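Uncharacterized protein (Enterococcus faecalis, PDB 3CEX) is of unknown function but belongs to the DinB superfamily, whose members are built on a four-helix bundle. Local coordinates at residues Glu32-Pro37 and Ser43-Met48; Leu57-Leu62 and Val115-Ser120; Glu76-Asp81 and Ser108-Ala113; Asp132-Asn137 and Val142-Arg147. All coordinates share one frame; numbering follows the deposited sequence.

Contact 1: Glu32-Pro37 and Ser43-Met48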
loop_
_atom_site.group_PDB
_atom_site.type_symbol
_atom_site.label_atom_id
_atom_site.label_comp_id
_atom_site.label_asym_id
_atom_site.label_seq_id
_atom_site.Cartn_x
_atom_site.Cartn_y
_atom_site.Cartn_z
ATOM N N GLU A 32 15.368 -2.735 -17.604
ATOM C CA GLU A 32 13.950 -2.400 -17.441
ATOM C C GLU A 32 13.665 -1.858 -16.053
ATOM O O GLU A 32 12.941 -0.864 -15.910
ATOM C CB GLU A 32 13.064 -3.617 -17.709
ATOM C CG GLU A 32 12.871 -3.869 -19.222
ATOM C CD GLU A 32 12.440 -5.279 -19.567
ATOM O OE1 GLU A 32 12.274 -6.126 -18.644
ATOM O OE2 GLU A 32 12.258 -5.539 -20.791
ATOM N N ALA A 33 14.212 -2.516 -15.042
ATOM C CA ALA A 33 14.043 -2.091 -13.648
ATOM C C ALA A 33 14.571 -0.681 -13.428
ATOM O O ALA A 33 14.025 0.065 -12.618
ATOM C CB ALA A 33 14.769 -3.054 -12.705
ATOM N N ASN A 34 15.667 -0.346 -14.108
ATOM C CA ASN A 34 16.273 0.992 -14.025
ATOM C C ASN A 34 15.530 2.083 -14.811
ATOM O O ASN A 34 15.922 3.241 -14.773
ATOM C CB ASN A 34 17.714 0.929 -14.568
ATOM C CG ASN A 34 18.669 0.237 -13.627
ATOM O OD1 ASN A 34 18.436 0.183 -12.428
ATOM N ND2 ASN A 34 19.769 -0.255 -14.164
ATOM N N THR A 35 14.500 1.711 -15.565
ATOM C CA THR A 35 13.865 2.628 -16.483
ATOM C C THR A 35 12.783 3.437 -15.804
ATOM O O THR A 35 11.820 2.871 -15.239
ATOM C CB THR A 35 13.269 1.890 -17.673
ATOM O OG1 THR A 35 14.340 1.269 -18.392
ATOM C CG2 THR A 35 12.504 2.863 -18.622
HETATM N N MSE A 36 12.909 4.765 -15.877
HETATM C CA MSE A 36 11.830 5.601 -15.338
HETATM C C MSE A 36 10.977 6.104 -16.487
HETATM O O MSE A 36 11.485 6.781 -17.386
HETATM C CB MSE A 36 12.339 6.651 -14.326
HETATM C CG MSE A 36 12.906 7.905 -14.793
HETATM SE SE MSE A 36 13.237 9.031 -13.182
HETATM C CE MSE A 36 11.502 9.859 -12.904
ATOM N N PRO A 37 9.702 5.661 -16.545
ATOM C CA PRO A 37 8.884 5.962 -17.719
ATOM C C PRO A 37 8.413 7.424 -17.904
ATOM O O PRO A 37 7.933 7.764 -18.984
ATOM C CB PRO A 37 7.687 4.986 -17.599
ATOM C CG PRO A 37 7.647 4.531 -16.222
ATOM C CD PRO A 37 8.991 4.803 -15.581
ATOM N N SER A 43 11.191 4.635 -11.433
ATOM C CA SER A 43 11.587 3.284 -11.825
ATOM C C SER A 43 11.336 2.308 -10.710
ATOM O O SER A 43 11.249 2.705 -9.540
ATOM C CB SER A 43 13.076 3.246 -12.193
ATOM O OG SER A 43 13.933 3.453 -11.086
ATOM N N VAL A 44 11.218 1.036 -11.062
ATOM C CA VAL A 44 11.134 -0.026 -10.043
ATOM C C VAL A 44 12.401 -0.039 -9.194
ATOM O O VAL A 44 12.323 -0.185 -7.986
ATOM C CB VAL A 44 10.822 -1.415 -10.656
ATOM C CG1 VAL A 44 10.921 -2.544 -9.619
ATOM C CG2 VAL A 44 9.430 -1.396 -11.270
ATOM N N THR A 45 13.556 0.187 -9.802
ATOM C CA THR A 45 14.805 0.283 -9.028
ATOM C C THR A 45 14.710 1.402 -7.981
ATOM O O THR A 45 15.011 1.169 -6.791
ATOM C CB THR A 45 16.020 0.539 -9.906
ATOM O OG1 THR A 45 16.277 -0.603 -10.718
ATOM C CG2 THR A 45 17.277 0.829 -9.041
ATOM N N TRP A 46 14.258 2.592 -8.387
ATOM C CA TRP A 46 14.097 3.701 -7.402
ATOM C C TRP A 46 13.116 3.339 -6.276
ATOM O O TRP A 46 13.381 3.587 -5.104
ATOM C CB TRP A 46 13.646 4.982 -8.088
ATOM C CG TRP A 46 13.693 6.222 -7.190
ATOM C CD1 TRP A 46 14.676 7.168 -7.179
ATOM C CD2 TRP A 46 12.738 6.629 -6.189
ATOM N NE1 TRP A 46 14.402 8.130 -6.260
ATOM C CE2 TRP A 46 13.225 7.831 -5.622
ATOM C CE3 TRP A 46 11.520 6.108 -5.724
ATOM C CZ2 TRP A 46 12.532 8.533 -4.607
ATOM C CZ3 TRP A 46 10.836 6.794 -4.696
ATOM C CH2 TRP A 46 11.354 7.984 -4.144
ATOM N N LEU A 47 11.972 2.751 -6.652
ATOM C CA LEU A 47 10.926 2.386 -5.679
ATOM C C LEU A 47 11.401 1.370 -4.651
ATOM O O LEU A 47 11.123 1.503 -3.460
ATOM C CB LEU A 47 9.680 1.854 -6.410
ATOM C CG LEU A 47 8.936 2.954 -7.166
ATOM C CD1 LEU A 47 7.970 2.392 -8.203
ATOM C CD2 LEU A 47 8.178 3.880 -6.136
HETATM N N MSE A 48 12.110 0.349 -5.107
HETATM C CA MSE A 48 12.643 -0.680 -4.191
HETATM C C MSE A 48 13.777 -0.158 -3.336
HETATM O O MSE A 48 13.817 -0.422 -2.172
HETATM C CB MSE A 48 13.152 -1.887 -4.969
HETATM C CG MSE A 48 12.123 -2.831 -5.257
HETATM SE SE MSE A 48 12.727 -4.521 -6.006
HETATM C CE MSE A 48 13.172 -5.631 -4.508
HETATM O O HOH W 1 11.134 0.526 -14.084
#
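Ala33 offers its backbone carbonyl to Thr45 at the start of helix 44-62. Thr45 N donates to Ala33 O over 2.9 Å, with an N-H...O angle of 162°. Thr45 makes a second bond next to the first. Its OG1 donates a hydrogen bond to Asn34 OD1, also at 2.9 Å, and lies tilted 32° from the amide C=O plane. Thr45 is thus gripped through both its backbone N-H and its hydroxyl. Ser43 CB touches two carbonyl oxygens, Ala33 O and Thr35 O, each at 3.3 Å. Met36, a selenomethionine, touches with its first side-chain carbon: CB lies 3.7 Å from Ser43 N, and the rest of the chain leads away. A water accepts from Val44 N at 3.1 Å. It also lies close to Glu32 O and Thr35 O, though it has too few protons for all the carbonyls in its reach.

Further out, other groups set these atoms in place. Ser43 OG stands between its own backbone N and carbonyl carbon (chi1 68°) and accepts from Trp46 N at 2.9 Å. The other end of the Asn34 amide, ND2, is hydrogen-bonded to Val101 O, which helps keep OD1 turned to Thr45. Ala33 packs on Leu25 of helix 8-25, and Thr45 on Leu107 of helix 104-124. Ser43 is the N-cap of helix 44-62, one of the four long helices of the DinB bundle, and the short helix 30-33 with its following turn closes over that helix start.

Contact 2: Leu57-Leu62 and Val115-Ser120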
loop_
_atom_site.group_PDB
_atom_site.type_symbol
_atom_site.label_atom_id
_atom_site.label_comp_id
_atom_site.label_asym_id
_atom_site.label_seq_id
_atom_site.Cartn_x
_atom_site.Cartn_y
_atom_site.Cartn_z
ATOM N N LEU A 57 16.323 3.819 7.364
ATOM C CA LEU A 57 16.496 5.106 8.058
ATOM C C LEU A 57 15.519 5.331 9.218
ATOM O O LEU A 57 15.910 5.780 10.292
ATOM C CB LEU A 57 16.382 6.268 7.080
ATOM C CG LEU A 57 17.620 6.487 6.206
ATOM C CD1 LEU A 57 17.329 7.632 5.230
ATOM C CD2 LEU A 57 18.864 6.765 7.039
ATOM N N GLN A 58 14.250 5.027 9.010
ATOM C CA GLN A 58 13.266 5.312 10.060
ATOM C C GLN A 58 13.375 4.382 11.267
ATOM O O GLN A 58 13.268 4.840 12.418
ATOM C CB GLN A 58 11.850 5.239 9.522
ATOM C CG GLN A 58 11.502 6.303 8.473
ATOM C CD GLN A 58 11.437 7.718 8.997
ATOM O OE1 GLN A 58 11.877 8.033 10.119
ATOM N NE2 GLN A 58 10.910 8.599 8.165
ATOM N N ILE A 59 13.541 3.087 10.999
ATOM C CA ILE A 59 13.677 2.109 12.062
ATOM C C ILE A 59 15.012 2.292 12.741
ATOM O O ILE A 59 15.085 2.200 13.951
ATOM C CB ILE A 59 13.538 0.627 11.573
ATOM C CG1 ILE A 59 12.142 0.363 11.021
ATOM C CG2 ILE A 59 13.873 -0.352 12.729
ATOM C CD1 ILE A 59 11.044 0.372 12.063
ATOM N N SER A 60 16.066 2.582 11.991
ATOM C CA SER A 60 17.379 2.798 12.633
ATOM C C SER A 60 17.358 4.033 13.548
ATOM O O SER A 60 17.949 4.002 14.614
ATOM C CB SER A 60 18.503 2.897 11.604
ATOM O OG SER A 60 18.662 1.651 10.946
ATOM N N ALA A 61 16.672 5.095 13.126
ATOM C CA ALA A 61 16.450 6.293 13.954
ATOM C C ALA A 61 15.638 6.012 15.248
ATOM O O ALA A 61 16.000 6.480 16.309
ATOM C CB ALA A 61 15.783 7.399 13.122
ATOM N N LEU A 62 14.560 5.238 15.168
ATOM C CA LEU A 62 13.842 4.782 16.376
ATOM C C LEU A 62 14.702 3.899 17.288
ATOM O O LEU A 62 14.486 3.843 18.495
ATOM C CB LEU A 62 12.593 3.986 16.001
ATOM C CG LEU A 62 11.473 4.762 15.320
ATOM C CD1 LEU A 62 10.402 3.795 14.894
ATOM C CD2 LEU A 62 10.898 5.873 16.233
ATOM N N VAL A 115 13.714 -5.091 5.591
ATOM C CA VAL A 115 12.520 -5.757 6.116
ATOM C C VAL A 115 12.845 -6.533 7.382
ATOM O O VAL A 115 12.093 -6.448 8.354
ATOM C CB VAL A 115 11.851 -6.660 5.032
ATOM C CG1 VAL A 115 10.748 -7.539 5.645
ATOM C CG2 VAL A 115 11.289 -5.770 3.911
ATOM N N ALA A 116 13.964 -7.254 7.396
ATOM C CA ALA A 116 14.387 -8.005 8.587
ATOM C C ALA A 116 14.553 -7.103 9.803
ATOM O O ALA A 116 14.092 -7.429 10.891
ATOM C CB ALA A 116 15.703 -8.759 8.341
ATOM N N LEU A 117 15.259 -6.003 9.610
ATOM C CA LEU A 117 15.462 -4.996 10.642
ATOM C C LEU A 117 14.118 -4.499 11.199
ATOM O O LEU A 117 13.927 -4.397 12.425
ATOM C CB LEU A 117 16.244 -3.808 10.058
ATOM C CG LEU A 117 16.548 -2.645 11.019
ATOM C CD1 LEU A 117 17.671 -3.010 12.034
ATOM C CD2 LEU A 117 16.894 -1.355 10.218
ATOM N N THR A 118 13.202 -4.190 10.287
ATOM C CA THR A 118 11.881 -3.661 10.644
ATOM C C THR A 118 11.152 -4.701 11.491
ATOM O O THR A 118 10.645 -4.394 12.561
ATOM C CB THR A 118 11.081 -3.266 9.391
ATOM O OG1 THR A 118 11.839 -2.307 8.637
ATOM C CG2 THR A 118 9.710 -2.664 9.760
ATOM N N LYS A 119 11.149 -5.943 11.030
ATOM C CA LYS A 119 10.419 -7.003 11.736
ATOM C C LYS A 119 11.007 -7.295 13.108
ATOM O O LYS A 119 10.269 -7.622 14.041
ATOM C CB LYS A 119 10.390 -8.278 10.904
ATOM C CG LYS A 119 9.529 -8.160 9.654
ATOM C CD LYS A 119 9.734 -9.371 8.710
ATOM C CE LYS A 119 8.678 -10.376 8.874
ATOM N NZ LYS A 119 8.917 -11.604 8.024
ATOM N N SER A 120 12.331 -7.208 13.218
ATOM C CA SER A 120 13.022 -7.326 14.480
ATOM C C SER A 120 12.597 -6.222 15.435
ATOM O O SER A 120 12.310 -6.497 16.577
ATOM C CB SER A 120 14.535 -7.257 14.287
ATOM O OG SER A 120 15.200 -7.294 15.545
#
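Ile59 of helix 44-62 packs against Leu117 and Thr118 of helix 104-124, inside the four-helix bundle of the DinB fold. The axes of the two short segments approach to 9.7 Å. Their N-to-C directions differ by 38°, so the two segments run in broadly the same direction.

The apolar part centres on Ile59. Its CG2 methyl lies 3.9 Å from Leu117 CG, and the two side chains lie alongside each other, pointing opposite ways. The other branch of Ile59 runs across Thr118 at about a right angle, and Ile59 CD1 reaches Thr118 CG2 at 4.0 Å. With CG1 beside the backbone N and CG2 anti to it (chi1 -64°), the fork of Ile59 gives one arm to each partner. Leu148 of helix 144-170 and Tyr121 also touch Ile59.

The polar atoms here meet carbon across the contact. Both hydroxyls are hydrogen-bonded back to their own helices, Ser60 OG to Asp56 O and Thr118 OG1 to Ser114 O. This satisfies them in a buried, largely apolar setting. Thr118 OG1 rests 3.6 Å from Ile59 CG1. One residue on from Ile59, Ser60 OG lies 3.6 Å from the methyl carbon Leu117 CD2.

Contact 3: Glu76-Asp81 and Ser108-Ala113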
loop_
_atom_site.group_PDB
_atom_site.type_symbol
_atom_site.label_atom_id
_atom_site.label_comp_id
_atom_site.label_asym_id
_atom_site.label_seq_id
_atom_site.Cartn_x
_atom_site.Cartn_y
_atom_site.Cartn_z
ATOM N N GLU A 76 28.281 1.561 -0.680
ATOM C CA GLU A 76 29.396 1.171 -1.581
ATOM C C GLU A 76 29.000 0.161 -2.662
ATOM O O GLU A 76 29.543 0.181 -3.748
ATOM C CB GLU A 76 30.560 0.591 -0.782
ATOM C CG GLU A 76 31.267 1.608 0.121
ATOM C CD GLU A 76 30.738 1.623 1.543
ATOM O OE1 GLU A 76 29.572 1.236 1.763
ATOM O OE2 GLU A 76 31.486 2.033 2.452
ATOM N N LYS A 77 28.039 -0.708 -2.374
ATOM C CA LYS A 77 27.539 -1.680 -3.362
ATOM C C LYS A 77 26.707 -1.020 -4.435
ATOM O O LYS A 77 26.765 -1.404 -5.603
ATOM C CB LYS A 77 26.668 -2.734 -2.689
ATOM C CG LYS A 77 27.331 -3.502 -1.551
ATOM C CD LYS A 77 28.602 -4.137 -1.968
ATOM C CE LYS A 77 28.414 -5.205 -3.006
ATOM N NZ LYS A 77 29.727 -5.922 -3.128
ATOM N N PHE A 78 25.905 -0.036 -4.016
ATOM C CA PHE A 78 25.040 0.697 -4.909
ATOM C C PHE A 78 25.864 1.683 -5.744
ATOM O O PHE A 78 25.588 1.869 -6.930
ATOM C CB PHE A 78 23.932 1.410 -4.117
ATOM C CG PHE A 78 22.732 0.551 -3.850
ATOM C CD1 PHE A 78 22.682 -0.286 -2.753
ATOM C CD2 PHE A 78 21.642 0.592 -4.700
ATOM C CE1 PHE A 78 21.553 -1.060 -2.511
ATOM C CE2 PHE A 78 20.538 -0.192 -4.469
ATOM C CZ PHE A 78 20.487 -1.009 -3.374
ATOM N N ALA A 79 26.851 2.315 -5.113
ATOM C CA ALA A 79 27.705 3.351 -5.740
ATOM C C ALA A 79 26.911 4.396 -6.527
ATOM O O ALA A 79 27.224 4.708 -7.683
ATOM C CB ALA A 79 28.817 2.720 -6.603
ATOM N N LEU A 80 25.895 4.948 -5.880
ATOM C CA LEU A 80 25.023 5.941 -6.513
ATOM C C LEU A 80 25.774 7.247 -6.784
ATOM O O LEU A 80 26.608 7.653 -5.987
ATOM C CB LEU A 80 23.795 6.210 -5.637
ATOM C CG LEU A 80 22.803 5.068 -5.365
ATOM C CD1 LEU A 80 21.595 5.600 -4.602
ATOM C CD2 LEU A 80 22.392 4.412 -6.654
ATOM N N ASP A 81 25.480 7.893 -7.911
ATOM C CA ASP A 81 26.010 9.241 -8.163
ATOM C C ASP A 81 25.156 10.283 -7.433
ATOM O O ASP A 81 24.709 11.263 -8.008
ATOM C CB ASP A 81 26.095 9.521 -9.668
ATOM C CG ASP A 81 27.044 10.696 -10.019
ATOM O OD1 ASP A 81 27.896 11.173 -9.170
ATOM O OD2 ASP A 81 26.933 11.124 -11.201
ATOM N N SER A 108 17.117 -6.762 -4.099
ATOM C CA SER A 108 16.504 -7.798 -3.302
ATOM C C SER A 108 17.182 -7.934 -1.952
ATOM O O SER A 108 16.510 -8.135 -0.917
ATOM C CB SER A 108 16.593 -9.147 -3.995
ATOM O OG SER A 108 15.768 -9.169 -5.112
ATOM N N ASP A 109 18.517 -7.899 -1.978
ATOM C CA ASP A 109 19.325 -8.074 -0.758
ATOM C C ASP A 109 19.163 -6.916 0.228
ATOM O O ASP A 109 18.998 -7.127 1.460
ATOM C CB ASP A 109 20.802 -8.276 -1.122
ATOM C CG ASP A 109 21.074 -9.593 -1.811
ATOM O OD1 ASP A 109 20.194 -10.490 -1.828
ATOM O OD2 ASP A 109 22.201 -9.733 -2.345
ATOM N N TYR A 110 19.178 -5.687 -0.277
ATOM C CA TYR A 110 19.038 -4.549 0.622
ATOM C C TYR A 110 17.595 -4.462 1.170
ATOM O O TYR A 110 17.378 -4.198 2.355
ATOM C CB TYR A 110 19.473 -3.240 -0.062
ATOM C CG TYR A 110 19.378 -1.999 0.814
ATOM C CD1 TYR A 110 19.759 -2.021 2.161
ATOM C CD2 TYR A 110 18.938 -0.810 0.300
ATOM C CE1 TYR A 110 19.666 -0.844 2.970
ATOM C CE2 TYR A 110 18.847 0.334 1.087
ATOM C CZ TYR A 110 19.201 0.317 2.418
ATOM O OH TYR A 110 19.094 1.488 3.164
ATOM N N LEU A 111 16.605 -4.723 0.326
ATOM C CA LEU A 111 15.227 -4.766 0.821
ATOM C C LEU A 111 15.018 -5.865 1.879
ATOM O O LEU A 111 14.379 -5.629 2.903
ATOM C CB LEU A 111 14.212 -4.933 -0.327
ATOM C CG LEU A 111 12.719 -4.831 0.033
ATOM C CD1 LEU A 111 12.392 -3.463 0.683
ATOM C CD2 LEU A 111 11.850 -5.020 -1.268
ATOM N N ALA A 112 15.568 -7.048 1.637
ATOM C CA ALA A 112 15.461 -8.151 2.610
ATOM C C ALA A 112 16.097 -7.781 3.951
ATOM O O ALA A 112 15.544 -8.100 5.019
ATOM C CB ALA A 112 16.113 -9.454 2.054
ATOM N N ALA A 113 17.262 -7.117 3.899
ATOM C CA ALA A 113 17.914 -6.630 5.104
ATOM C C ALA A 113 17.053 -5.588 5.810
ATOM O O ALA A 113 16.952 -5.608 7.036
ATOM C CB ALA A 113 19.303 -6.068 4.810
#
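The hydroxyl of Tyr110, whose ring meets Phe78, is hydrogen-bonded through OH to Asp56 OD2 of helix 44-62. The bond holds the far end of the ring while its near end packs on Phe78. The pair belongs to an aromatic cluster on the flank of the DinB four-helix bundle, where the short helix 74-78 lies against helix 104-124.

The two rings meet obliquely. Their centroids are 5.8 Å apart and their planes stand at 71°, and the side chains cross at about a right angle. Phe78 touches with the outer end of its ring: CE1 is 3.8 Å from Tyr110 CD2, and CZ is 4.0 Å from the same carbon. Tyr110 points its CG anti to its backbone N (chi1 -179°), which carries the ring out from helix 104-124 and over to Asp56.

Three tryptophans join the cluster. Trp69 meets both rings, Trp49 meets Phe78 and Trp74 meets Tyr110. Leu106 and Leu107 also pack on Phe78. Besides the ring atoms, Tyr110 CB takes part: it lies in the plane of the Phe78 ring, at its edge, 3.9 Å from CE1.

Contact 4: Asp132-Asn137 and Val142-Arg147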
loop_
_atom_site.group_PDB
_atom_site.type_symbol
_atom_site.label_atom_id
_atom_site.label_comp_id
_atom_site.label_asym_id
_atom_site.label_seq_id
_atom_site.Cartn_x
_atom_site.Cartn_y
_atom_site.Cartn_z
ATOM N N ASP A 132 5.042 6.862 23.043
ATOM C CA ASP A 132 6.135 7.822 23.229
ATOM C C ASP A 132 6.152 8.895 22.134
ATOM O O ASP A 132 6.147 8.557 20.968
ATOM C CB ASP A 132 7.473 7.096 23.160
ATOM C CG ASP A 132 7.756 6.238 24.393
ATOM O OD1 ASP A 132 7.033 6.379 25.418
ATOM O OD2 ASP A 132 8.736 5.451 24.339
ATOM N N VAL A 133 6.242 10.167 22.519
ATOM C CA VAL A 133 6.436 11.258 21.557
ATOM C C VAL A 133 7.892 11.302 21.057
ATOM O O VAL A 133 8.836 11.482 21.829
ATOM C CB VAL A 133 5.980 12.631 22.160
ATOM C CG1 VAL A 133 6.358 13.815 21.255
ATOM C CG2 VAL A 133 4.481 12.614 22.410
ATOM N N ILE A 134 8.070 11.147 19.754
ATOM C CA ILE A 134 9.398 11.183 19.147
ATOM C C ILE A 134 9.695 12.513 18.442
ATOM O O ILE A 134 10.870 12.857 18.252
ATOM C CB ILE A 134 9.681 9.974 18.192
ATOM C CG1 ILE A 134 8.727 9.924 17.016
ATOM C CG2 ILE A 134 9.626 8.617 18.948
ATOM C CD1 ILE A 134 9.132 8.922 16.003
ATOM N N ASP A 135 8.650 13.267 18.080
ATOM C CA ASP A 135 8.833 14.629 17.551
ATOM C C ASP A 135 7.707 15.531 18.002
ATOM O O ASP A 135 6.608 15.443 17.488
ATOM C CB ASP A 135 8.920 14.643 16.013
ATOM C CG ASP A 135 9.412 16.000 15.462
ATOM O OD1 ASP A 135 9.337 17.035 16.168
ATOM O OD2 ASP A 135 9.873 16.026 14.305
ATOM N N LYS A 136 8.008 16.432 18.931
ATOM C CA LYS A 136 6.990 17.275 19.538
ATOM C C LYS A 136 6.613 18.447 18.638
ATOM O O LYS A 136 5.599 19.087 18.871
ATOM C CB LYS A 136 7.431 17.794 20.923
ATOM C CG LYS A 136 8.716 18.677 20.942
ATOM C CD LYS A 136 9.305 18.884 22.372
ATOM C CE LYS A 136 8.368 19.662 23.280
ATOM N NZ LYS A 136 8.837 19.775 24.708
ATOM N N ASN A 137 7.399 18.719 17.598
ATOM C CA ASN A 137 7.245 19.971 16.830
ATOM C C ASN A 137 6.251 19.868 15.659
ATOM O O ASN A 137 6.414 20.530 14.627
ATOM C CB ASN A 137 8.625 20.457 16.376
ATOM C CG ASN A 137 9.520 20.820 17.554
ATOM O OD1 ASN A 137 9.100 21.504 18.484
ATOM N ND2 ASN A 137 10.751 20.353 17.522
ATOM N N VAL A 142 4.309 13.670 16.820
ATOM C CA VAL A 142 4.556 12.380 16.234
ATOM C C VAL A 142 5.022 11.424 17.336
ATOM O O VAL A 142 5.987 11.709 18.051
ATOM C CB VAL A 142 5.636 12.477 15.157
ATOM C CG1 VAL A 142 5.915 11.099 14.558
ATOM C CG2 VAL A 142 5.229 13.510 14.094
ATOM N N THR A 143 4.338 10.295 17.437
ATOM C CA THR A 143 4.665 9.242 18.371
ATOM C C THR A 143 5.327 8.097 17.642
ATOM O O THR A 143 5.327 8.042 16.411
ATOM C CB THR A 143 3.380 8.680 18.976
ATOM O OG1 THR A 143 2.542 8.167 17.912
ATOM C CG2 THR A 143 2.621 9.757 19.787
ATOM N N ARG A 144 5.861 7.150 18.406
ATOM C CA ARG A 144 6.471 5.967 17.831
ATOM C C ARG A 144 5.465 5.262 16.894
ATOM O O ARG A 144 5.817 4.810 15.802
ATOM C CB ARG A 144 6.913 5.037 18.946
ATOM C CG ARG A 144 7.892 3.968 18.569
ATOM C CD ARG A 144 8.428 3.289 19.832
ATOM N NE ARG A 144 8.953 4.252 20.794
ATOM C CZ ARG A 144 10.181 4.750 20.778
ATOM N NH1 ARG A 144 11.066 4.381 19.869
ATOM N NH2 ARG A 144 10.535 5.614 21.693
ATOM N N GLN A 145 4.221 5.192 17.356
ATOM C CA GLN A 145 3.164 4.481 16.676
ATOM C C GLN A 145 2.884 5.076 15.306
ATOM O O GLN A 145 2.802 4.341 14.319
ATOM C CB GLN A 145 1.901 4.525 17.527
ATOM C CG GLN A 145 0.746 3.772 16.913
ATOM C CD GLN A 145 -0.281 3.388 17.954
ATOM O OE1 GLN A 145 0.083 2.888 19.021
ATOM N NE2 GLN A 145 -1.566 3.591 17.644
ATOM N N VAL A 146 2.792 6.407 15.253
ATOM C CA VAL A 146 2.551 7.136 14.002
ATOM C C VAL A 146 3.681 6.860 12.998
ATOM O O VAL A 146 3.451 6.601 11.811
ATOM C CB VAL A 146 2.362 8.647 14.288
ATOM C CG1 VAL A 146 2.479 9.476 13.009
ATOM C CG2 VAL A 146 0.988 8.894 14.949
ATOM N N ARG A 147 4.915 6.828 13.495
ATOM C CA ARG A 147 6.066 6.632 12.631
ATOM C C ARG A 147 6.083 5.205 12.072
ATOM O O ARG A 147 6.366 5.011 10.886
ATOM C CB ARG A 147 7.309 6.965 13.425
ATOM C CG ARG A 147 8.604 6.711 12.814
ATOM C CD ARG A 147 8.906 7.629 11.649
ATOM N NE ARG A 147 8.407 9.004 11.712
ATOM C CZ ARG A 147 9.083 10.064 12.154
ATOM N NH1 ARG A 147 10.281 9.955 12.690
ATOM N NH2 ARG A 147 8.527 11.258 12.077
#
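A small antiparallel beta hairpin joins Val133-Asp135 to Val142-Thr143, and it carries a classic beta bulge. Ile134 and Asp135 both face Val142. Val142 O accepts two bonds, from Ile134 N at 2.7 Å and from Asp135 N at 3.1 Å. Val142 N donates to Asp135 O in return. Beyond the strand, Asp135 OD1 accepts from Asn137 N, an Asx turn at the hairpin loop.

The second strand runs straight into helix 144-170 of the bundle. Thr143 is its N-cap, with OG1 accepting from Val146 N at 3.2 Å. Just past the cap, Arg144 N donates to Asp132 O over 2.9 Å.

Asp132 and Arg144 also form a salt bridge. Their side chains lie side by side, with carboxylate and guanidinium planes 82° apart. Arg144 NH2 reaches the anti lone pair of Asp132 OD2 at 3.2 Å. Arg144 is held further by Tyr121 OH at NH1 and by Gln129 O at NE. Ile134 packs on two guanidinium groups. Its CG2 lies over one face of Arg144, and its CD1 sits 3.6 Å above the guanidinium plane of Arg147, toward the rim.

Overall arrangement
Contacts 2 and 3 are buried and rest on side-chain packing: aliphatic in one, aromatic in the other. They share helix 104-124, and contact 3 is nested in the loop that contact 2 closes. Contact 1 is partly buried and contact 4 lies at the surface. Both depend on backbone hydrogen bonds at a capped helix start, but only contact 4 adds a salt bridge. They lie on opposite sides of the chain's centre, their centres about 32 Å apart. Helix 44-62 serves contacts 1 and 2. Met48 of contact 1 packs on Leu111 of contact 3. Leu62 of contact 2 packs on Ile134 of contact 4.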